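Local coordinates for translation initiation factor eIF2b-like protein,Translation initiation factor eIF2b-like protein (Chaetomium thermophilum, PDB 4ZEM), which is the beta subunit of eIF2B, a decameric complex that probably acts as guanine nucleotide exchange factor for eIF2 in translation initiation, at residues Ala26-Glu29 / Ser30-Leu34; Ala50-Leu53 / Arg54-Ala58; Phe33-Arg37 / Arg38-Gly42; Ala303-Val307 / Tyr308-Pro312. One frame throughout, in Å; residues are numbered along the deposited sequence. Where two conformers were deposited one is given.

Contact 1 of 4, residues Ala26-Glu29 / Ser30-Leu34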
loop_
_atom_site.group_PDB
_atom_site.type_symbol
_atom_site.label_atom_id
_atom_site.label_comp_id
_atom_site.label_asym_id
_atom_site.label_seq_id
_atom_site.Cartn_x
_atom_site.Cartn_y
_atom_site.Cartn_z
ATOM N N ALA A 26 -3.286 -16.960 18.278
ATOM C CA ALA A 26 -4.339 -16.076 18.745
ATOM C C ALA A 26 -4.290 -14.719 18.027
ATOM O O ALA A 26 -5.328 -14.193 17.631
ATOM C CB ALA A 26 -4.244 -15.894 20.250
ATOM N N SER A 27 -3.090 -14.166 17.844
ATOM C CA SER A 27 -2.932 -12.896 17.124
ATOM C C SER A 27 -3.388 -12.996 15.672
ATOM O O SER A 27 -4.083 -12.111 15.171
ATOM C CB SER A 27 -1.478 -12.414 17.163
ATOM O OG SER A 27 -0.995 -12.301 18.489
ATOM N N ILE A 28 -3.002 -14.081 15.007
ATOM C CA ILE A 28 -3.377 -14.303 13.614
ATOM C C ILE A 28 -4.893 -14.410 13.503
ATOM O O ILE A 28 -5.503 -13.796 12.632
ATOM C CB ILE A 28 -2.725 -15.585 13.034
ATOM C CG1 ILE A 28 -1.199 -15.515 13.126
ATOM C CG2 ILE A 28 -3.148 -15.795 11.585
ATOM C CD1 ILE A 28 -0.491 -16.757 12.588
ATOM N N GLU A 29 -5.499 -15.176 14.406
ATOM C CA GLU A 29 -6.944 -15.393 14.384
ATOM C C GLU A 29 -7.750 -14.135 14.715
ATOM O O GLU A 29 -8.826 -13.920 14.159
ATOM C CB GLU A 29 -7.325 -16.514 15.349
ATOM C CG GLU A 29 -8.659 -17.158 15.025
ATOM C CD GLU A 29 -8.752 -17.596 13.573
ATOM O OE1 GLU A 29 -9.794 -17.331 12.936
ATOM O OE2 GLU A 29 -7.787 -18.213 13.072
ATOM N N SER A 30 -7.240 -13.318 15.631
ATOM C CA SER A 30 -7.872 -12.038 15.947
ATOM C C SER A 30 -7.861 -11.115 14.732
ATOM O O SER A 30 -8.852 -10.448 14.440
ATOM C CB SER A 30 -7.182 -11.358 17.132
ATOM O OG SER A 30 -6.846 -12.292 18.140
ATOM N N LEU A 31 -6.730 -11.066 14.034
ATOM C CA LEU A 31 -6.621 -10.231 12.842
ATOM C C LEU A 31 -7.553 -10.738 11.744
ATOM O O LEU A 31 -8.191 -9.943 11.055
ATOM C CB LEU A 31 -5.179 -10.189 12.328
ATOM C CG LEU A 31 -4.897 -9.195 11.195
ATOM C CD1 LEU A 31 -5.594 -7.860 11.440
ATOM C CD2 LEU A 31 -3.402 -8.999 10.979
ATOM N N ILE A 32 -7.638 -12.059 11.598
ATOM C CA ILE A 32 -8.532 -12.668 10.617
ATOM C C ILE A 32 -9.957 -12.222 10.907
ATOM O O ILE A 32 -10.715 -11.883 10.000
ATOM C CB ILE A 32 -8.459 -14.215 10.643
ATOM C CG1 ILE A 32 -7.091 -14.705 10.175
ATOM C CG2 ILE A 32 -9.540 -14.823 9.760
ATOM C CD1 ILE A 32 -6.877 -14.560 8.697
ATOM N N PHE A 33 -10.296 -12.197 12.190
ATOM C CA PHE A 33 -11.612 -11.769 12.637
ATOM C C PHE A 33 -11.874 -10.311 12.262
ATOM O O PHE A 33 -12.961 -9.968 11.797
ATOM C CB PHE A 33 -11.746 -11.970 14.148
ATOM C CG PHE A 33 -13.077 -11.559 14.702
ATOM C CD1 PHE A 33 -14.190 -12.362 14.528
ATOM C CD2 PHE A 33 -13.214 -10.373 15.404
ATOM C CE1 PHE A 33 -15.417 -11.987 15.039
ATOM C CE2 PHE A 33 -14.439 -9.992 15.918
ATOM C CZ PHE A 33 -15.541 -10.801 15.736
ATOM N N LEU A 34 -10.874 -9.458 12.470
ATOM C CA LEU A 34 -10.999 -8.034 12.156
ATOM C C LEU A 34 -11.182 -7.796 10.659
ATOM O O LEU A 34 -11.972 -6.943 10.252
ATOM C CB LEU A 34 -9.785 -7.256 12.672
ATOM C CG LEU A 34 -9.617 -7.229 14.192
ATOM C CD1 LEU A 34 -8.346 -6.503 14.594
ATOM C CD2 LEU A 34 -10.828 -6.576 14.837
#
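Ala26 O takes two donors from the same residue, Ser30 N at 2.9 Å and the hydroxyl Ser30 OG. With chi1 at -41°, OG stands beside its own backbone N and is turned back toward Ala26 O; the 2.5 Å separation of Ser30 OG and Ala26 O is shorter than such bonds usually are, and its exact length is doubtful. This is the familiar way a serine inside an alpha-helix satisfies its hydroxyl, here within helix 24-37. The regular i to i+4 bonds continue on the same path, Leu31 N to Ser27 O at 3.1 Å, Ile32 N to Ile28 O at 2.9 Å and Phe33 N to Glu29 O at 3.0 Å. On another flank, the apolar branches of successive turns meet, Ile28 CG2 lying 4.3 Å from Ile32 CG1. That side turns to helix 65-82, where Leu79 and Ala82 touch Ile32, while Ile28 and Leu31 also reach Leu52 of helix 43-59. The Glu29 chain, bent at chi2, passes across Ile32 with OE1 4.1 Å from Ile32 CG2, whereas the other carboxylate oxygen, OE2, forms a salt bridge with Arg78. Ser27 O carries a second donor, Trp15 NE1, from helix 12-18.

Contact 2 of 4, residues Ala50-Leu53 / Arg54-Ala58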
loop_
_atom_site.group_PDB
_atom_site.type_symbol
_atom_site.label_atom_id
_atom_site.label_comp_id
_atom_site.label_asym_id
_atom_site.label_seq_id
_atom_site.Cartn_x
_atom_site.Cartn_y
_atom_site.Cartn_z
ATOM N N ALA A 50 2.035 -6.265 8.275
ATOM C CA ALA A 50 3.464 -6.161 8.565
ATOM C C ALA A 50 3.767 -6.530 10.023
ATOM O O ALA A 50 4.722 -7.249 10.308
ATOM C CB ALA A 50 3.967 -4.747 8.254
ATOM N N GLN A 51 2.941 -6.044 10.940
ATOM C CA GLN A 51 3.122 -6.339 12.355
ATOM C C GLN A 51 2.886 -7.811 12.687
ATOM O O GLN A 51 3.614 -8.399 13.497
ATOM C CB GLN A 51 2.201 -5.452 13.197
ATOM C CG GLN A 51 2.834 -4.128 13.570
ATOM C CD GLN A 51 1.857 -3.161 14.193
ATOM O OE1 GLN A 51 0.697 -3.088 13.791
ATOM N NE2 GLN A 51 2.320 -2.411 15.185
ATOM N N LEU A 52 1.863 -8.399 12.077
ATOM C CA LEU A 52 1.563 -9.811 12.292
ATOM C C LEU A 52 2.694 -10.676 11.728
ATOM O O LEU A 52 3.111 -11.649 12.362
ATOM C CB LEU A 52 0.213 -10.179 11.658
ATOM C CG LEU A 52 -0.396 -11.568 11.916
ATOM C CD1 LEU A 52 0.214 -12.676 11.047
ATOM C CD2 LEU A 52 -0.322 -11.923 13.398
ATOM N N LEU A 53 3.177 -10.325 10.537
ATOM C CA LEU A 53 4.261 -11.071 9.904
ATOM C C LEU A 53 5.541 -10.974 10.730
ATOM O O LEU A 53 6.314 -11.931 10.810
ATOM C CB LEU A 53 4.502 -10.574 8.478
ATOM C CG LEU A 53 3.391 -10.923 7.485
ATOM C CD1 LEU A 53 3.813 -10.583 6.061
ATOM C CD2 LEU A 53 2.995 -12.397 7.604
ATOM N N ARG A 54 5.750 -9.821 11.358
ATOM C CA ARG A 54 6.889 -9.641 12.250
ATOM C C ARG A 54 6.817 -10.613 13.428
ATOM O O ARG A 54 7.833 -11.167 13.860
ATOM C CB ARG A 54 6.951 -8.208 12.766
ATOM C CG ARG A 54 8.235 -7.879 13.504
ATOM C CD ARG A 54 8.240 -6.441 13.982
ATOM N NE ARG A 54 9.407 -6.149 14.803
ATOM C CZ ARG A 54 9.414 -6.195 16.130
ATOM N NH1 ARG A 54 8.310 -6.518 16.790
ATOM N NH2 ARG A 54 10.526 -5.914 16.795
ATOM N N GLN A 55 5.608 -10.824 13.933
ATOM C CA GLN A 55 5.400 -11.722 15.057
ATOM C C GLN A 55 5.549 -13.177 14.615
ATOM O O GLN A 55 5.973 -14.032 15.393
ATOM C CB GLN A 55 4.012 -11.504 15.658
ATOM C CG GLN A 55 3.913 -10.309 16.577
ATOM C CD GLN A 55 4.885 -10.368 17.737
ATOM O OE1 GLN A 55 5.084 -11.419 18.346
ATOM N NE2 GLN A 55 5.496 -9.230 18.051
ATOM N N VAL A 56 5.211 -13.444 13.357
ATOM C CA VAL A 56 5.428 -14.761 12.769
ATOM C C VAL A 56 6.921 -15.070 12.702
ATOM O O VAL A 56 7.353 -16.161 13.062
ATOM C CB VAL A 56 4.803 -14.854 11.360
ATOM C CG1 VAL A 56 5.238 -16.121 10.651
ATOM C CG2 VAL A 56 3.291 -14.781 11.451
ATOM N N VAL A 57 7.708 -14.094 12.263
ATOM C CA VAL A 57 9.158 -14.249 12.210
ATOM C C VAL A 57 9.702 -14.489 13.616
ATOM O O VAL A 57 10.564 -15.338 13.824
ATOM C CB VAL A 57 9.846 -13.020 11.578
ATOM C CG1 VAL A 57 11.360 -13.139 11.687
ATOM C CG2 VAL A 57 9.427 -12.876 10.122
ATOM N N ALA A 58 9.180 -13.735 14.577
ATOM C CA ALA A 58 9.640 -13.812 15.961
ATOM C C ALA A 58 9.226 -15.085 16.709
ATOM O O ALA A 58 10.047 -15.700 17.376
ATOM C CB ALA A 58 9.150 -12.593 16.729
#
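Leu52 lays its CD1 methyl against CG2 of Val56, one turn further along, at 3.7 Å, and the two side chains cross obliquely. The first torsion of Leu52 (chi1 -172°) sets CG opposite the backbone N, from where CD1 can reach the next turn. In Val56, CG2 is the branch beside the backbone N, and it therefore also lies 3.3 Å from Leu52 O, the carbonyl that accepts Val56 N at 2.9 Å. The i to i+4 bonds around it run in step: Arg54 N to Ala50 O at 3.0 Å, Gln55 N to Gln51 O at 3.2 Å and Val57 N to Leu53 O at 3.0 Å, as expected within an alpha-helix. With chi1 at -80°, Gln55 CG stands beside its backbone N, 3.6 Å from Gln51 O, and the chain bends beyond it. Arg54 is extended from CG to NE and reaches a long, weak ion pair with Glu168. The stretch is part of helix 43-59, set in a helical bundle: Leu52 and Val56 face helices 24-37 and 65-82, Leu53 touches Val72 of helix 65-82, and Arg54 and Val57 pack on helix 154-182, through Met164, Ile167 and Val163.

Contact 3 of 4, residues Phe33-Arg37 / Arg38-Gly42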
loop_
_atom_site.group_PDB
_atom_site.type_symbol
_atom_site.label_atom_id
_atom_site.label_comp_id
_atom_site.label_asym_id
_atom_site.label_seq_id
_atom_site.Cartn_x
_atom_site.Cartn_y
_atom_site.Cartn_z
ATOM N N PHE A 33 -10.296 -12.197 12.190
ATOM C CA PHE A 33 -11.612 -11.769 12.637
ATOM C C PHE A 33 -11.874 -10.311 12.262
ATOM O O PHE A 33 -12.961 -9.968 11.797
ATOM C CB PHE A 33 -11.746 -11.970 14.148
ATOM C CG PHE A 33 -13.077 -11.559 14.702
ATOM C CD1 PHE A 33 -14.190 -12.362 14.528
ATOM C CD2 PHE A 33 -13.214 -10.373 15.404
ATOM C CE1 PHE A 33 -15.417 -11.987 15.039
ATOM C CE2 PHE A 33 -14.439 -9.992 15.918
ATOM C CZ PHE A 33 -15.541 -10.801 15.736
ATOM N N LEU A 34 -10.874 -9.458 12.470
ATOM C CA LEU A 34 -10.999 -8.034 12.156
ATOM C C LEU A 34 -11.182 -7.796 10.659
ATOM O O LEU A 34 -11.972 -6.943 10.252
ATOM C CB LEU A 34 -9.785 -7.256 12.672
ATOM C CG LEU A 34 -9.617 -7.229 14.192
ATOM C CD1 LEU A 34 -8.346 -6.503 14.594
ATOM C CD2 LEU A 34 -10.828 -6.576 14.837
ATOM N N LEU A 35 -10.448 -8.547 9.845
ATOM C CA LEU A 35 -10.542 -8.419 8.395
ATOM C C LEU A 35 -11.911 -8.836 7.854
ATOM O O LEU A 35 -12.461 -8.168 6.978
ATOM C CB LEU A 35 -9.451 -9.246 7.719
ATOM C CG LEU A 35 -8.003 -8.841 7.999
ATOM C CD1 LEU A 35 -7.046 -9.834 7.363
ATOM C CD2 LEU A 35 -7.745 -7.445 7.475
ATOM N N LYS A 36 -12.450 -9.939 8.373
ATOM C CA LYS A 36 -13.756 -10.438 7.937
ATOM C C LYS A 36 -14.917 -9.524 8.328
ATOM O O LYS A 36 -15.836 -9.308 7.537
ATOM C CB LYS A 36 -14.007 -11.845 8.488
ATOM C CG LYS A 36 -13.023 -12.898 8.006
ATOM C CD LYS A 36 -13.494 -14.295 8.387
ATOM C CE LYS A 36 -13.836 -14.385 9.868
ATOM N NZ LYS A 36 -14.210 -15.772 10.276
ATOM N N ARG A 37 -14.884 -8.994 9.548
ATOM C CA ARG A 37 -15.930 -8.083 9.999
ATOM C C ARG A 37 -15.682 -6.706 9.415
ATOM O O ARG A 37 -16.523 -5.811 9.528
ATOM C CB ARG A 37 -15.991 -8.020 11.525
ATOM C CG ARG A 37 -16.247 -9.357 12.195
ATOM C CD ARG A 37 -17.655 -9.837 11.890
ATOM N NE ARG A 37 -17.954 -11.127 12.504
ATOM C CZ ARG A 37 -18.402 -11.279 13.745
ATOM N NH1 ARG A 37 -18.603 -10.216 14.515
ATOM N NH2 ARG A 37 -18.650 -12.493 14.218
ATOM N N ARG A 38 -14.498 -6.548 8.828
ATOM C CA ARG A 38 -14.133 -5.375 8.044
ATOM C C ARG A 38 -13.957 -4.154 8.934
ATOM O O ARG A 38 -14.101 -3.017 8.484
ATOM C CB ARG A 38 -15.158 -5.117 6.939
ATOM C CG ARG A 38 -15.079 -6.166 5.842
ATOM C CD ARG A 38 -15.919 -5.832 4.631
ATOM N NE ARG A 38 -15.902 -6.943 3.685
ATOM C CZ ARG A 38 -16.302 -6.863 2.420
ATOM N NH1 ARG A 38 -16.745 -5.713 1.930
ATOM N NH2 ARG A 38 -16.248 -7.936 1.640
ATOM N N GLN A 39 -13.681 -4.402 10.210
ATOM C CA GLN A 39 -13.320 -3.339 11.137
ATOM C C GLN A 39 -12.007 -2.704 10.674
ATOM O O GLN A 39 -11.776 -1.511 10.874
ATOM C CB GLN A 39 -13.218 -3.872 12.565
ATOM C CG GLN A 39 -13.028 -2.791 13.614
ATOM C CD GLN A 39 -13.156 -3.328 15.021
ATOM O OE1 GLN A 39 -13.492 -4.496 15.223
ATOM N NE2 GLN A 39 -12.891 -2.478 16.005
ATOM N N VAL A 40 -11.146 -3.521 10.067
ATOM C CA VAL A 40 -9.832 -3.077 9.606
ATOM C C VAL A 40 -9.859 -3.042 8.079
ATOM O O VAL A 40 -10.163 -4.048 7.432
ATOM C CB VAL A 40 -8.700 -3.999 10.105
ATOM C CG1 VAL A 40 -7.385 -3.669 9.408
ATOM C CG2 VAL A 40 -8.554 -3.882 11.615
ATOM N N THR A 41 -9.538 -1.882 7.512
ATOM C CA THR A 41 -9.703 -1.653 6.076
ATOM C C THR A 41 -8.625 -0.772 5.455
ATOM O O THR A 41 -8.071 0.107 6.118
ATOM C CB THR A 41 -11.059 -0.995 5.773
ATOM O OG1 THR A 41 -11.330 -0.004 6.771
ATOM C CG2 THR A 41 -12.176 -2.023 5.786
ATOM N N GLY A 42 -8.348 -1.009 4.176
ATOM C CA GLY A 42 -7.435 -0.173 3.411
ATOM C C GLY A 42 -5.979 -0.167 3.831
ATOM O O GLY A 42 -5.357 -1.214 3.969
#
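Leu34 packs back on the residues that leave its helix, Gln39 and Val40, in a Schellman motif. Two bonds define it: Gln39 N to Leu34 O at 3.1 Å, six-to-one, and nested within it Arg38 N to Leu35 O at 3.2 Å, five-to-two. Both are weak, with angles at the hydrogen of only 124° and 122°, and the positive phi of Arg38 is the turn that brings the chain round. The Leu34 side chain can be followed outward. Its CB meets Val40 CG2 at 3.7 Å. A chi1 of -65° puts CG beside the backbone N, and the rotation about the CB-CG bond then points CD1 toward Val40 and CD2 toward Gln39. CD1 stays near Val40 CG2, and CD2 passes 3.4 Å from Gln39 OE1, a van der Waals meeting of a methyl with an amide oxygen. The other end of that amide, Gln39 NE2, is held by Pro10 O. Val40 divides its branches, CG2 on Leu34 and CG1 4.3 Å from Leu35 CD2, and it also touches Leu12 of helix 12-18 and Cys45 of helix 43-59. These apolar contacts join the end of helix 24-37 to the loop that leads into helix 43-59. The basic residues of the turn are exposed. Arg37, bent at chi2, folds back along Phe33: Arg37 CG stands over one ring face, off toward the rim, and Phe33 CE1 lies 3.3 Å above the guanidinium plane, over its centre.

Contact 4 of 4, residues Ala303-Val307 / Tyr308-Pro312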
loop_
_atom_site.group_PDB
_atom_site.type_symbol
_atom_site.label_atom_id
_atom_site.label_comp_id
_atom_site.label_asym_id
_atom_site.label_seq_id
_atom_site.Cartn_x
_atom_site.Cartn_y
_atom_site.Cartn_z
ATOM N N ALA A 303 -2.425 9.836 -10.267
ATOM C CA ALA A 303 -2.792 8.811 -9.303
ATOM C C ALA A 303 -1.832 8.850 -8.128
ATOM O O ALA A 303 -0.612 8.751 -8.301
ATOM C CB ALA A 303 -2.777 7.441 -9.950
ATOM N N LEU A 304 -2.391 9.006 -6.934
ATOM C CA LEU A 304 -1.597 8.990 -5.712
ATOM C C LEU A 304 -1.504 7.558 -5.236
ATOM O O LEU A 304 -2.527 6.924 -4.974
ATOM C CB LEU A 304 -2.218 9.871 -4.627
ATOM C CG LEU A 304 -1.785 11.331 -4.514
ATOM C CD1 LEU A 304 -1.735 12.015 -5.863
ATOM C CD2 LEU A 304 -2.715 12.057 -3.571
ATOM N N CYS A 305 -0.290 7.023 -5.182
ATOM C CA CYS A 305 -0.091 5.662 -4.694
ATOM C C CYS A 305 1.291 5.439 -4.092
ATOM O O CYS A 305 2.305 5.735 -4.719
ATOM C CB CYS A 305 -0.314 4.676 -5.837
ATOM S SG CYS A 305 0.431 5.241 -7.384
ATOM N N GLY A 306 1.330 4.868 -2.896
ATOM C CA GLY A 306 2.586 4.480 -2.285
ATOM C C GLY A 306 3.028 3.171 -2.905
ATOM O O GLY A 306 2.194 2.397 -3.380
ATOM N N VAL A 307 4.335 2.932 -2.915
ATOM C CA VAL A 307 4.914 1.748 -3.546
ATOM C C VAL A 307 4.393 0.442 -2.931
ATOM O O VAL A 307 4.278 -0.572 -3.621
ATOM C CB VAL A 307 6.463 1.803 -3.472
ATOM C CG1 VAL A 307 7.100 0.531 -3.993
ATOM C CG2 VAL A 307 6.968 3.009 -4.248
ATOM N N TYR A 308 4.056 0.470 -1.646
ATOM C CA TYR A 308 3.509 -0.720 -1.001
ATOM C C TYR A 308 2.168 -1.138 -1.621
ATOM O O TYR A 308 1.726 -2.271 -1.446
ATOM C CB TYR A 308 3.366 -0.518 0.518
ATOM C CG TYR A 308 2.253 0.392 0.971
ATOM C CD1 TYR A 308 1.042 -0.131 1.402
ATOM C CD2 TYR A 308 2.416 1.776 0.994
ATOM C CE1 TYR A 308 0.018 0.692 1.834
ATOM C CE2 TYR A 308 1.393 2.613 1.424
ATOM C CZ TYR A 308 0.198 2.065 1.840
ATOM O OH TYR A 308 -0.826 2.883 2.264
ATOM N N LYS A 309 1.510 -0.225 -2.326
ATOM C CA LYS A 309 0.280 -0.579 -3.021
ATOM C C LYS A 309 0.527 -1.088 -4.453
ATOM O O LYS A 309 -0.414 -1.431 -5.170
ATOM C CB LYS A 309 -0.680 0.614 -3.003
ATOM C CG LYS A 309 -0.963 1.047 -1.574
ATOM C CD LYS A 309 -2.411 1.373 -1.280
ATOM C CE LYS A 309 -2.725 2.834 -1.470
ATOM N NZ LYS A 309 -4.099 3.131 -0.975
ATOM N N PHE A 310 1.793 -1.158 -4.858
ATOM C CA PHE A 310 2.154 -1.727 -6.161
ATOM C C PHE A 310 2.011 -3.252 -6.179
ATOM O O PHE A 310 2.811 -3.954 -5.555
ATOM C CB PHE A 310 3.592 -1.367 -6.535
ATOM C CG PHE A 310 3.752 0.005 -7.129
ATOM C CD1 PHE A 310 3.061 1.091 -6.615
ATOM C CD2 PHE A 310 4.598 0.206 -8.208
ATOM C CE1 PHE A 310 3.215 2.358 -7.166
ATOM C CE2 PHE A 310 4.754 1.466 -8.761
ATOM C CZ PHE A 310 4.057 2.544 -8.240
ATOM N N CYS A 311 1.021 -3.769 -6.906
ATOM C CA CYS A 311 0.854 -5.216 -7.013
ATOM C C CYS A 311 1.693 -5.734 -8.176
ATOM O O CYS A 311 1.576 -5.233 -9.292
ATOM C CB CYS A 311 -0.616 -5.585 -7.230
ATOM S SG CYS A 311 -1.722 -5.177 -5.866
ATOM N N PRO A 312 2.493 -6.784 -7.934
ATOM C CA PRO A 312 3.464 -7.315 -8.902
ATOM C C PRO A 312 2.852 -8.274 -9.913
ATOM O O PRO A 312 3.513 -9.201 -10.383
ATOM C CB PRO A 312 4.479 -8.054 -8.017
ATOM C CG PRO A 312 3.918 -8.026 -6.603
ATOM C CD PRO A 312 2.500 -7.561 -6.688
#
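Phe310 packs back against the turn before it, its CD1 lying 3.6 Å from Gly306 O. A chi1 of -82° puts Phe310 CG beside its own backbone N and so directs the ring to that carbonyl. Cys305 SG comes within 4.0 Å of Phe310 CE1, obliquely, 71° off the ring normal; as Cys305 was deposited in two conformers, this sulfur-aromatic contact is less certain. The backbone winds through two consecutive 3-10 bonds, Lys309 N to Gly306 O at 2.9 Å and Phe310 N to Val307 O at 2.8 Å. Lys309 lays its CG over one face of the Tyr308 ring, 3.5 Å above the plane and offset toward the rim, and its NZ ends in a salt bridge with Asp43. Further out, strand 301-304 of the mixed, mainly parallel sheet of the Rossmann-like domain leads into this turn, Asn363 OD1 accepts Val307 N, and the Phe310 ring meets Leu372, Ile375 and Tyr376. Exchanging Phe310 for an alanine would probably open a gap toward Leu372 and Ile375 and leave the Tyr376 ring without its aromatic partner. The backbone bonds fix the bend and the buried ring fits against helix 372-379, while the Lys309 charge, paired with Asp43, is probably balanced and ties the turn to helix 43-59.

Contacts 1 and 3 share helix 24-37, one in its body and one where the chain leaves it, and contact 2 lies on the following helix, 43-59. Contacts 1 and 2 touch directly, Ile28 CG1 to Leu52 CD2 at 3.7 Å, so that both form part of one helical bundle. Contact 4 belongs to the sheet-bearing domain, with its centre about 25 Å from that of contact 1. Contacts 2 and 4 are buried, whereas 1 and 3 are only partly so, and 3 carries exposed basic residues. Regular i to i+4 bonds hold contacts 1 and 2; contact 3 depends on weak capping bonds with apolar contacts beside them, and contact 4 on 3-10 bonds and aromatic packing.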